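Local coordinates for protein acetylserotonin O-methyltransferase (Homo sapiens, PDB 4A6D) that transfers a methyl group from S-adenosyl-L-methionine to N-acetylserotonin, yielding melatonin, and works as a homodimer, at residues Leu25-Asp35 with Asn86-Thr96; Leu37-Val46 with Glu76-Asn86. All coordinates share one frame; numbering follows the deposited sequence.

Contact 1: residues Leu25-Asp35 with Asn86-Thr96. With SO4 (sulfate ion), chain G.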
loop_
_atom_site.group_PDB
_atom_site.type_symbol
_atom_site.label_atom_id
_atom_site.label_comp_id
_atom_site.label_asym_id
_atom_site.label_seq_id
_atom_site.Cartn_x
_atom_site.Cartn_y
_atom_site.Cartn_z
ATOM N N LEU A 25 -9.161 -0.537 -3.002
ATOM C CA LEU A 25 -9.990 -1.553 -2.365
ATOM C C LEU A 25 -10.698 -0.981 -1.131
ATOM O O LEU A 25 -11.903 -1.167 -1.000
ATOM C CB LEU A 25 -9.132 -2.770 -1.970
ATOM C CG LEU A 25 -9.810 -3.896 -1.143
ATOM C CD1 LEU A 25 -10.950 -4.534 -1.917
ATOM C CD2 LEU A 25 -8.804 -4.973 -0.766
ATOM N N PHE A 26 -9.952 -0.269 -0.252
ATOM C CA PHE A 26 -10.453 0.344 0.982
ATOM C C PHE A 26 -11.514 1.400 0.690
ATOM O O PHE A 26 -12.555 1.403 1.347
ATOM C CB PHE A 26 -9.296 0.960 1.813
ATOM C CG PHE A 26 -8.171 0.039 2.276
ATOM C CD1 PHE A 26 -8.361 -1.340 2.367
ATOM C CD2 PHE A 26 -6.926 0.558 2.628
ATOM C CE1 PHE A 26 -7.323 -2.186 2.787
ATOM C CE2 PHE A 26 -5.896 -0.283 3.064
ATOM C CZ PHE A 26 -6.101 -1.650 3.146
ATOM N N ALA A 27 -11.258 2.283 -0.307
ATOM C CA ALA A 27 -12.166 3.360 -0.707
ATOM C C ALA A 27 -13.403 2.816 -1.385
ATOM O O ALA A 27 -14.484 3.340 -1.161
ATOM C CB ALA A 27 -11.459 4.354 -1.611
ATOM N N ALA A 28 -13.261 1.754 -2.186
ATOM C CA ALA A 28 -14.398 1.103 -2.831
ATOM C C ALA A 28 -15.309 0.521 -1.735
ATOM O O ALA A 28 -16.531 0.600 -1.868
ATOM C CB ALA A 28 -13.917 -0.002 -3.755
ATOM N N CYS A 29 -14.706 -0.011 -0.631
ATOM C CA CYS A 29 -15.420 -0.556 0.537
ATOM C C CYS A 29 -16.093 0.579 1.312
ATOM O O CYS A 29 -17.295 0.498 1.566
ATOM C CB CYS A 29 -14.493 -1.372 1.434
ATOM S SG CYS A 29 -14.227 -3.071 0.876
ATOM N N GLU A 30 -15.330 1.648 1.649
ATOM C CA GLU A 30 -15.834 2.828 2.352
ATOM C C GLU A 30 -17.002 3.503 1.581
ATOM O O GLU A 30 -17.958 3.952 2.207
ATOM C CB GLU A 30 -14.682 3.823 2.673
ATOM C CG GLU A 30 -15.152 5.217 3.121
ATOM C CD GLU A 30 -14.363 6.019 4.147
ATOM O OE1 GLU A 30 -13.687 5.412 5.007
ATOM O OE2 GLU A 30 -14.476 7.266 4.126
ATOM N N LEU A 31 -16.936 3.552 0.232
ATOM C CA LEU A 31 -17.987 4.176 -0.582
ATOM C C LEU A 31 -19.238 3.308 -0.796
ATOM O O LEU A 31 -20.284 3.829 -1.183
ATOM C CB LEU A 31 -17.433 4.700 -1.900
ATOM C CG LEU A 31 -16.571 5.936 -1.805
ATOM C CD1 LEU A 31 -15.580 5.977 -2.946
ATOM C CD2 LEU A 31 -17.418 7.191 -1.807
ATOM N N GLY A 32 -19.121 2.016 -0.496
ATOM C CA GLY A 32 -20.197 1.034 -0.614
ATOM C C GLY A 32 -20.539 0.604 -2.031
ATOM O O GLY A 32 -21.662 0.149 -2.272
ATOM N N VAL A 33 -19.565 0.714 -2.966
ATOM C CA VAL A 33 -19.683 0.352 -4.388
ATOM C C VAL A 33 -20.293 -1.047 -4.580
ATOM O O VAL A 33 -21.269 -1.200 -5.320
ATOM C CB VAL A 33 -18.318 0.502 -5.127
ATOM C CG1 VAL A 33 -18.361 -0.098 -6.528
ATOM C CG2 VAL A 33 -17.876 1.959 -5.176
ATOM N N PHE A 34 -19.714 -2.047 -3.898
ATOM C CA PHE A 34 -20.121 -3.455 -3.957
ATOM C C PHE A 34 -21.533 -3.709 -3.436
ATOM O O PHE A 34 -22.255 -4.488 -4.056
ATOM C CB PHE A 34 -19.075 -4.355 -3.280
ATOM C CG PHE A 34 -17.664 -4.042 -3.735
ATOM C CD1 PHE A 34 -17.271 -4.269 -5.053
ATOM C CD2 PHE A 34 -16.742 -3.484 -2.857
ATOM C CE1 PHE A 34 -15.980 -3.947 -5.481
ATOM C CE2 PHE A 34 -15.443 -3.187 -3.280
ATOM C CZ PHE A 34 -15.075 -3.410 -4.592
ATOM N N ASP A 35 -21.943 -3.012 -2.347
ATOM C CA ASP A 35 -23.292 -3.114 -1.776
ATOM C C ASP A 35 -24.341 -2.573 -2.758
ATOM O O ASP A 35 -25.331 -3.259 -3.022
ATOM C CB ASP A 35 -23.390 -2.382 -0.423
ATOM C CG ASP A 35 -22.734 -3.097 0.743
ATOM O OD1 ASP A 35 -22.838 -4.348 0.815
ATOM O OD2 ASP A 35 -22.188 -2.403 1.628
ATOM N N ASN A 86 -20.685 -7.112 -10.027
ATOM C CA ASN A 86 -19.818 -7.776 -9.056
ATOM C C ASN A 86 -19.267 -9.090 -9.619
ATOM O O ASN A 86 -19.849 -9.686 -10.541
ATOM C CB ASN A 86 -20.575 -8.051 -7.749
ATOM C CG ASN A 86 -20.621 -6.911 -6.759
ATOM O OD1 ASN A 86 -19.613 -6.264 -6.455
ATOM N ND2 ASN A 86 -21.786 -6.702 -6.161
ATOM N N THR A 87 -18.132 -9.523 -9.055
ATOM C CA THR A 87 -17.466 -10.794 -9.351
ATOM C C THR A 87 -17.878 -11.796 -8.255
ATOM O O THR A 87 -18.680 -11.454 -7.377
ATOM C CB THR A 87 -15.943 -10.607 -9.303
ATOM O OG1 THR A 87 -15.594 -9.943 -8.082
ATOM C CG2 THR A 87 -15.396 -9.883 -10.513
ATOM N N GLU A 88 -17.304 -13.015 -8.275
ATOM C CA GLU A 88 -17.569 -14.008 -7.231
ATOM C C GLU A 88 -16.885 -13.505 -5.968
ATOM O O GLU A 88 -17.487 -13.528 -4.900
ATOM C CB GLU A 88 -17.038 -15.394 -7.628
ATOM C CG GLU A 88 -17.962 -16.151 -8.569
ATOM C CD GLU A 88 -18.986 -17.079 -7.939
ATOM O OE1 GLU A 88 -19.197 -17.015 -6.704
ATOM O OE2 GLU A 88 -19.594 -17.869 -8.698
ATOM N N LEU A 89 -15.666 -12.941 -6.136
ATOM C CA LEU A 89 -14.818 -12.345 -5.101
ATOM C C LEU A 89 -15.558 -11.262 -4.303
ATOM O O LEU A 89 -15.614 -11.342 -3.083
ATOM C CB LEU A 89 -13.559 -11.733 -5.786
ATOM C CG LEU A 89 -12.311 -11.507 -4.918
ATOM C CD1 LEU A 89 -11.070 -11.402 -5.777
ATOM C CD2 LEU A 89 -12.446 -10.282 -4.037
ATOM N N SER A 90 -16.060 -10.225 -4.989
ATOM C CA SER A 90 -16.731 -9.083 -4.373
ATOM C C SER A 90 -18.068 -9.426 -3.761
ATOM O O SER A 90 -18.413 -8.877 -2.721
ATOM C CB SER A 90 -16.828 -7.896 -5.333
ATOM O OG SER A 90 -17.418 -8.217 -6.582
ATOM N N SER A 91 -18.815 -10.341 -4.390
ATOM C CA SER A 91 -20.108 -10.784 -3.872
ATOM C C SER A 91 -19.893 -11.517 -2.529
ATOM O O SER A 91 -20.539 -11.189 -1.530
ATOM C CB SER A 91 -20.799 -11.686 -4.892
ATOM O OG SER A 91 -21.934 -12.330 -4.339
ATOM N N ASP A 92 -18.926 -12.446 -2.504
ATOM C CA ASP A 92 -18.597 -13.251 -1.337
ATOM C C ASP A 92 -17.838 -12.507 -0.245
ATOM O O ASP A 92 -18.065 -12.797 0.932
ATOM C CB ASP A 92 -17.808 -14.515 -1.747
ATOM C CG ASP A 92 -18.460 -15.440 -2.770
ATOM O OD1 ASP A 92 -19.703 -15.378 -2.928
ATOM O OD2 ASP A 92 -17.726 -16.210 -3.425
ATOM N N TYR A 93 -16.902 -11.603 -0.597
ATOM C CA TYR A 93 -16.080 -10.975 0.444
ATOM C C TYR A 93 -16.236 -9.499 0.641
ATOM O O TYR A 93 -15.643 -8.963 1.575
ATOM C CB TYR A 93 -14.590 -11.299 0.230
ATOM C CG TYR A 93 -14.274 -12.773 0.109
ATOM C CD1 TYR A 93 -14.386 -13.626 1.207
ATOM C CD2 TYR A 93 -13.846 -13.318 -1.100
ATOM C CE1 TYR A 93 -14.133 -14.995 1.091
ATOM C CE2 TYR A 93 -13.573 -14.682 -1.223
ATOM C CZ TYR A 93 -13.715 -15.516 -0.122
ATOM O OH TYR A 93 -13.442 -16.857 -0.239
ATOM N N LEU A 94 -16.970 -8.824 -0.250
ATOM C CA LEU A 94 -17.078 -7.369 -0.237
ATOM C C LEU A 94 -18.498 -6.800 -0.129
ATOM O O LEU A 94 -18.650 -5.579 -0.151
ATOM C CB LEU A 94 -16.304 -6.769 -1.453
ATOM C CG LEU A 94 -14.827 -7.192 -1.602
ATOM C CD1 LEU A 94 -14.232 -6.692 -2.909
ATOM C CD2 LEU A 94 -13.995 -6.665 -0.467
ATOM N N THR A 95 -19.528 -7.659 -0.005
ATOM C CA THR A 95 -20.918 -7.216 0.205
ATOM C C THR A 95 -21.275 -7.449 1.677
ATOM O O THR A 95 -20.894 -8.477 2.247
ATOM C CB THR A 95 -21.930 -7.850 -0.781
ATOM O OG1 THR A 95 -22.128 -9.233 -0.481
ATOM C CG2 THR A 95 -21.552 -7.638 -2.266
ATOM N N THR A 96 -21.968 -6.478 2.295
ATOM C CA THR A 96 -22.377 -6.499 3.704
ATOM C C THR A 96 -23.247 -7.726 4.066
ATOM O O THR A 96 -23.061 -8.306 5.141
ATOM C CB THR A 96 -22.951 -5.124 4.096
ATOM O OG1 THR A 96 -22.002 -4.117 3.737
ATOM C CG2 THR A 96 -23.253 -5.001 5.574
HETATM S S SO4 G . -16.535 -14.012 -11.907
HETATM O O1 SO4 G . -16.989 -15.413 -11.823
HETATM O O2 SO4 G . -17.686 -13.130 -11.787
HETATM O O3 SO4 G . -15.602 -13.737 -10.802
HETATM O O4 SO4 G . -15.869 -13.783 -13.198
#
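Phe34 and Leu94 form the apolar centre of this contact. With CG anti to its carbonyl carbon (chi1 -48°), Phe34 brings its ring alongside the Leu94 side chain. Methyl CD1 of Leu94 sits over one face of the ring, 3.9 Å from its centroid, in a CH-pi contact, while CD2 turns to helix 7-31 and meets Cys29 SG at 3.8 Å and Leu25 CD1 at 4.0 Å. Ser90 CB packs against CD1 of Phe34, and Asn86 OD1 approaches the ring edge near its plane.

Hydrogen bonds flank these apolar groups. Asn86 ND2 donates to Phe34 O over 3.1 Å, nearly straight (N-H...O 173°), in the carbonyl plane on a lone pair. Asp35 takes hold of Thr96 with both carboxylate oxygens: Thr96 N donates to OD1 and Thr96 OG1 to OD2, each at 2.7 Å and on a syn lone pair, a two-pronged grip that fixes the carboxylate's rotation.

Thr87 and Ser90 make a capping box at the start of helix 88-94, Ser90 N donating to Thr87 OG1 and Thr87 N to Ser90 OG; a sulfate, probably from the crystallisation liquor, accepts from Glu88 N.

Helix 88-94 is seated against helices 7-31 and 33-39 of the dimerisation domain, where Leu106 of helix 103-117 packs on Leu25, Cys29 and Leu94, Leu73 of strand 73-78 on Phe34, and Leu12 of the second subunit on Leu94.

Contact 2: residues Leu37-Val46 with Glu76-Asn86; sequences LAEAPGPLDV and ETRGGKAFYRN
With CG of Asp45 set between its backbone N and carbonyl carbon (chi1 57°), and CG of Phe83 anti to its carbonyl carbon (chi1 -72°), the two side chains run alongside each other in the same direction. Asp45 CB stands off-centre over the Phe83 ring, 4.3 Å from its centroid. Asp45 OD2 rests against the aliphatic CD of Lys81 but is 5.4 Å from Lys81 NZ, too far for a salt bridge, whereas OD1 caps Ala48 N at the start of helix 46-53. Pro43, before Leu44, also meets Phe83: its CB is 3.9 Å from Phe83 CB, and its CG touches both Glu76 OE2 and Arg78 NH2 at 3.4 Å. Those two charged residues belong to a salt-bridge network in which Arg85 NH1 also pairs with Glu76 OE2 at 3.0 Å.

The beta-hairpin, turning through a type II' turn from Arg78 to Lys81, is consistent with the wing of a winged-helix fold, as in related O-methyltransferases. Leu44 adds a single antiparallel bridge to strand 81-86, a hydrogen-bonded pair with Tyr84: Leu44 N to Tyr84 O at 3.1 Å, and Tyr84 N to Leu44 O at 2.9 Å. Val46 CG2 lies alongside Tyr84, near its CE1, and the phenol OH is hydrogen-bonded to Asp65 OD1 of helix 57-69. Leu37 CD2 lies 3.4 Å from Tyr84 O.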
loop_
_atom_site.group_PDB
_atom_site.type_symbol
_atom_site.label_atom_id
_atom_site.label_comp_id
_atom_site.label_asym_id
_atom_site.label_seq_id
_atom_site.Cartn_x
_atom_site.Cartn_y
_atom_site.Cartn_z
ATOM N N LEU A 37 -24.073 -2.257 -6.005
ATOM C CA LEU A 37 -24.087 -3.160 -7.159
ATOM C C LEU A 37 -24.857 -4.446 -6.873
ATOM O O LEU A 37 -25.465 -4.990 -7.792
ATOM C CB LEU A 37 -22.666 -3.487 -7.662
ATOM C CG LEU A 37 -21.928 -2.392 -8.447
ATOM C CD1 LEU A 37 -20.466 -2.730 -8.596
ATOM C CD2 LEU A 37 -22.546 -2.166 -9.811
ATOM N N ALA A 38 -24.835 -4.924 -5.616
ATOM C CA ALA A 38 -25.544 -6.131 -5.168
ATOM C C ALA A 38 -27.035 -5.855 -4.908
ATOM O O ALA A 38 -27.850 -6.777 -5.003
ATOM C CB ALA A 38 -24.887 -6.688 -3.914
ATOM N N GLU A 39 -27.382 -4.585 -4.591
ATOM C CA GLU A 39 -28.744 -4.123 -4.308
ATOM C C GLU A 39 -29.489 -3.680 -5.564
ATOM O O GLU A 39 -30.717 -3.596 -5.548
ATOM C CB GLU A 39 -28.728 -2.996 -3.263
ATOM C CG GLU A 39 -28.535 -3.507 -1.846
ATOM C CD GLU A 39 -28.495 -2.448 -0.762
ATOM O OE1 GLU A 39 -27.464 -1.746 -0.651
ATOM O OE2 GLU A 39 -29.486 -2.341 -0.002
ATOM N N ALA A 40 -28.746 -3.398 -6.645
ATOM C CA ALA A 40 -29.260 -2.955 -7.945
ATOM C C ALA A 40 -30.056 -4.069 -8.655
ATOM O O ALA A 40 -29.781 -5.246 -8.407
ATOM C CB ALA A 40 -28.100 -2.509 -8.823
ATOM N N PRO A 41 -31.021 -3.745 -9.556
ATOM C CA PRO A 41 -31.745 -4.822 -10.263
ATOM C C PRO A 41 -30.887 -5.550 -11.313
ATOM O O PRO A 41 -31.230 -6.656 -11.735
ATOM C CB PRO A 41 -32.947 -4.102 -10.901
ATOM C CG PRO A 41 -32.864 -2.661 -10.465
ATOM C CD PRO A 41 -31.470 -2.412 -10.011
ATOM N N GLY A 42 -29.782 -4.920 -11.713
ATOM C CA GLY A 42 -28.816 -5.448 -12.669
ATOM C C GLY A 42 -27.507 -4.679 -12.629
ATOM O O GLY A 42 -27.184 -4.072 -11.600
ATOM N N PRO A 43 -26.718 -4.686 -13.731
ATOM C CA PRO A 43 -25.460 -3.917 -13.733
ATOM C C PRO A 43 -25.704 -2.409 -13.847
ATOM O O PRO A 43 -26.716 -1.998 -14.416
ATOM C CB PRO A 43 -24.711 -4.475 -14.941
ATOM C CG PRO A 43 -25.775 -4.907 -15.871
ATOM C CD PRO A 43 -26.938 -5.360 -15.026
ATOM N N LEU A 44 -24.774 -1.591 -13.310
ATOM C CA LEU A 44 -24.885 -0.123 -13.298
ATOM C C LEU A 44 -23.774 0.609 -14.059
ATOM O O LEU A 44 -22.615 0.188 -13.994
ATOM C CB LEU A 44 -24.869 0.405 -11.846
ATOM C CG LEU A 44 -25.916 -0.055 -10.849
ATOM C CD1 LEU A 44 -25.577 0.470 -9.476
ATOM C CD2 LEU A 44 -27.304 0.411 -11.252
ATOM N N ASP A 45 -24.112 1.764 -14.681
ATOM C CA ASP A 45 -23.121 2.619 -15.356
ATOM C C ASP A 45 -22.460 3.575 -14.338
ATOM O O ASP A 45 -22.901 3.617 -13.183
ATOM C CB ASP A 45 -23.726 3.384 -16.559
ATOM C CG ASP A 45 -24.924 4.284 -16.281
ATOM O OD1 ASP A 45 -24.970 4.908 -15.194
ATOM O OD2 ASP A 45 -25.777 4.424 -17.180
ATOM N N VAL A 46 -21.415 4.329 -14.763
ATOM C CA VAL A 46 -20.647 5.300 -13.949
ATOM C C VAL A 46 -21.570 6.308 -13.234
ATOM O O VAL A 46 -21.483 6.453 -12.016
ATOM C CB VAL A 46 -19.509 6.011 -14.765
ATOM C CG1 VAL A 46 -18.796 7.086 -13.937
ATOM C CG2 VAL A 46 -18.499 5.005 -15.306
ATOM N N GLU A 76 -19.128 -4.754 -18.938
ATOM C CA GLU A 76 -19.808 -5.168 -20.163
ATOM C C GLU A 76 -20.229 -3.916 -20.907
ATOM O O GLU A 76 -20.349 -2.844 -20.307
ATOM C CB GLU A 76 -20.978 -6.155 -19.899
ATOM C CG GLU A 76 -22.363 -5.549 -19.704
ATOM C CD GLU A 76 -23.398 -6.494 -19.118
ATOM O OE1 GLU A 76 -24.066 -7.212 -19.898
ATOM O OE2 GLU A 76 -23.546 -6.512 -17.873
ATOM N N THR A 77 -20.427 -4.037 -22.209
ATOM C CA THR A 77 -20.811 -2.896 -23.010
ATOM C C THR A 77 -22.245 -3.046 -23.509
ATOM O O THR A 77 -22.632 -4.128 -23.959
ATOM C CB THR A 77 -19.762 -2.687 -24.101
ATOM O OG1 THR A 77 -18.468 -2.717 -23.484
ATOM C CG2 THR A 77 -19.963 -1.380 -24.880
ATOM N N ARG A 78 -23.039 -1.966 -23.376
ATOM C CA ARG A 78 -24.418 -1.856 -23.868
ATOM C C ARG A 78 -24.562 -0.446 -24.434
ATOM O O ARG A 78 -24.427 0.531 -23.682
ATOM C CB ARG A 78 -25.464 -2.123 -22.776
ATOM C CG ARG A 78 -25.590 -3.573 -22.333
ATOM C CD ARG A 78 -26.478 -3.641 -21.105
ATOM N NE ARG A 78 -26.437 -4.942 -20.435
ATOM C CZ ARG A 78 -27.034 -5.200 -19.276
ATOM N NH1 ARG A 78 -27.714 -4.250 -18.645
ATOM N NH2 ARG A 78 -26.953 -6.410 -18.737
ATOM N N GLY A 79 -24.769 -0.363 -25.759
ATOM C CA GLY A 79 -24.875 0.902 -26.468
ATOM C C GLY A 79 -23.600 1.702 -26.298
ATOM O O GLY A 79 -22.502 1.134 -26.344
ATOM N N GLY A 80 -23.751 2.993 -26.011
ATOM C CA GLY A 80 -22.621 3.884 -25.755
ATOM C C GLY A 80 -22.268 4.022 -24.281
ATOM O O GLY A 80 -22.003 5.138 -23.815
ATOM N N LYS A 81 -22.257 2.884 -23.529
ATOM C CA LYS A 81 -21.986 2.875 -22.092
ATOM C C LYS A 81 -21.478 1.543 -21.525
ATOM O O LYS A 81 -21.989 0.467 -21.864
ATOM C CB LYS A 81 -23.257 3.277 -21.314
ATOM C CG LYS A 81 -23.250 4.699 -20.770
ATOM C CD LYS A 81 -24.652 5.129 -20.329
ATOM C CE LYS A 81 -24.827 6.633 -20.311
ATOM N NZ LYS A 81 -24.808 7.237 -21.677
ATOM N N ALA A 82 -20.519 1.650 -20.581
ATOM C CA ALA A 82 -19.964 0.546 -19.785
ATOM C C ALA A 82 -20.906 0.320 -18.626
ATOM O O ALA A 82 -21.412 1.286 -18.051
ATOM C CB ALA A 82 -18.589 0.919 -19.241
ATOM N N PHE A 83 -21.146 -0.960 -18.302
ATOM C CA PHE A 83 -21.981 -1.421 -17.195
ATOM C C PHE A 83 -21.188 -2.376 -16.321
ATOM O O PHE A 83 -20.639 -3.369 -16.803
ATOM C CB PHE A 83 -23.290 -2.045 -17.696
ATOM C CG PHE A 83 -24.245 -1.013 -18.245
ATOM C CD1 PHE A 83 -25.120 -0.337 -17.406
ATOM C CD2 PHE A 83 -24.250 -0.698 -19.599
ATOM C CE1 PHE A 83 -25.988 0.634 -17.911
ATOM C CE2 PHE A 83 -25.119 0.274 -20.103
ATOM C CZ PHE A 83 -25.993 0.921 -19.255
ATOM N N TYR A 84 -21.100 -2.043 -15.034
ATOM C CA TYR A 84 -20.319 -2.774 -14.045
ATOM C C TYR A 84 -21.163 -3.707 -13.239
ATOM O O TYR A 84 -22.318 -3.404 -12.951
ATOM C CB TYR A 84 -19.584 -1.790 -13.130
ATOM C CG TYR A 84 -18.717 -0.818 -13.899
ATOM C CD1 TYR A 84 -19.239 0.381 -14.388
ATOM C CD2 TYR A 84 -17.396 -1.126 -14.207
ATOM C CE1 TYR A 84 -18.469 1.244 -15.170
ATOM C CE2 TYR A 84 -16.612 -0.263 -14.976
ATOM C CZ TYR A 84 -17.155 0.917 -15.456
ATOM O OH TYR A 84 -16.360 1.785 -16.146
ATOM N N ARG A 85 -20.585 -4.851 -12.875
ATOM C CA ARG A 85 -21.243 -5.866 -12.067
ATOM C C ARG A 85 -20.217 -6.494 -11.121
ATOM O O ARG A 85 -19.014 -6.400 -11.378
ATOM C CB ARG A 85 -21.950 -6.909 -12.969
ATOM C CG ARG A 85 -21.082 -8.058 -13.476
ATOM C CD ARG A 85 -21.788 -8.860 -14.553
ATOM N NE ARG A 85 -20.875 -9.246 -15.635
ATOM C CZ ARG A 85 -20.481 -8.442 -16.623
ATOM N NH1 ARG A 85 -20.901 -7.180 -16.674
ATOM N NH2 ARG A 85 -19.650 -8.886 -17.557
ATOM N N ASN A 86 -20.685 -7.112 -10.027
ATOM C CA ASN A 86 -19.818 -7.776 -9.056
ATOM C C ASN A 86 -19.267 -9.090 -9.619
ATOM O O ASN A 86 -19.849 -9.686 -10.541
ATOM C CB ASN A 86 -20.575 -8.051 -7.749
ATOM C CG ASN A 86 -20.621 -6.911 -6.759
ATOM O OD1 ASN A 86 -19.613 -6.264 -6.455
ATOM N ND2 ASN A 86 -21.786 -6.702 -6.161
#

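How the contacts relate
The centres of contacts 1 and 2 are about 15 Å apart in the dimerisation domain, and both lie away from the S-adenosylmethionine and substrate sites. Both draw on helix 33-39, and Asn86 belongs to each, at the point where strand 81-86 gives way to helix 88-94; they also touch directly, Thr95 CG2 lying 3.8 Å from Ala38 CB. Contact 1 seats helix 88-94 against helices 7-31 and 33-39, and contact 2, nested within it along the chain, fastens the loop after helix 33-39 to hairpin strand 81-86. Both also meet the second subunit, consistent with the domain's part in dimerisation.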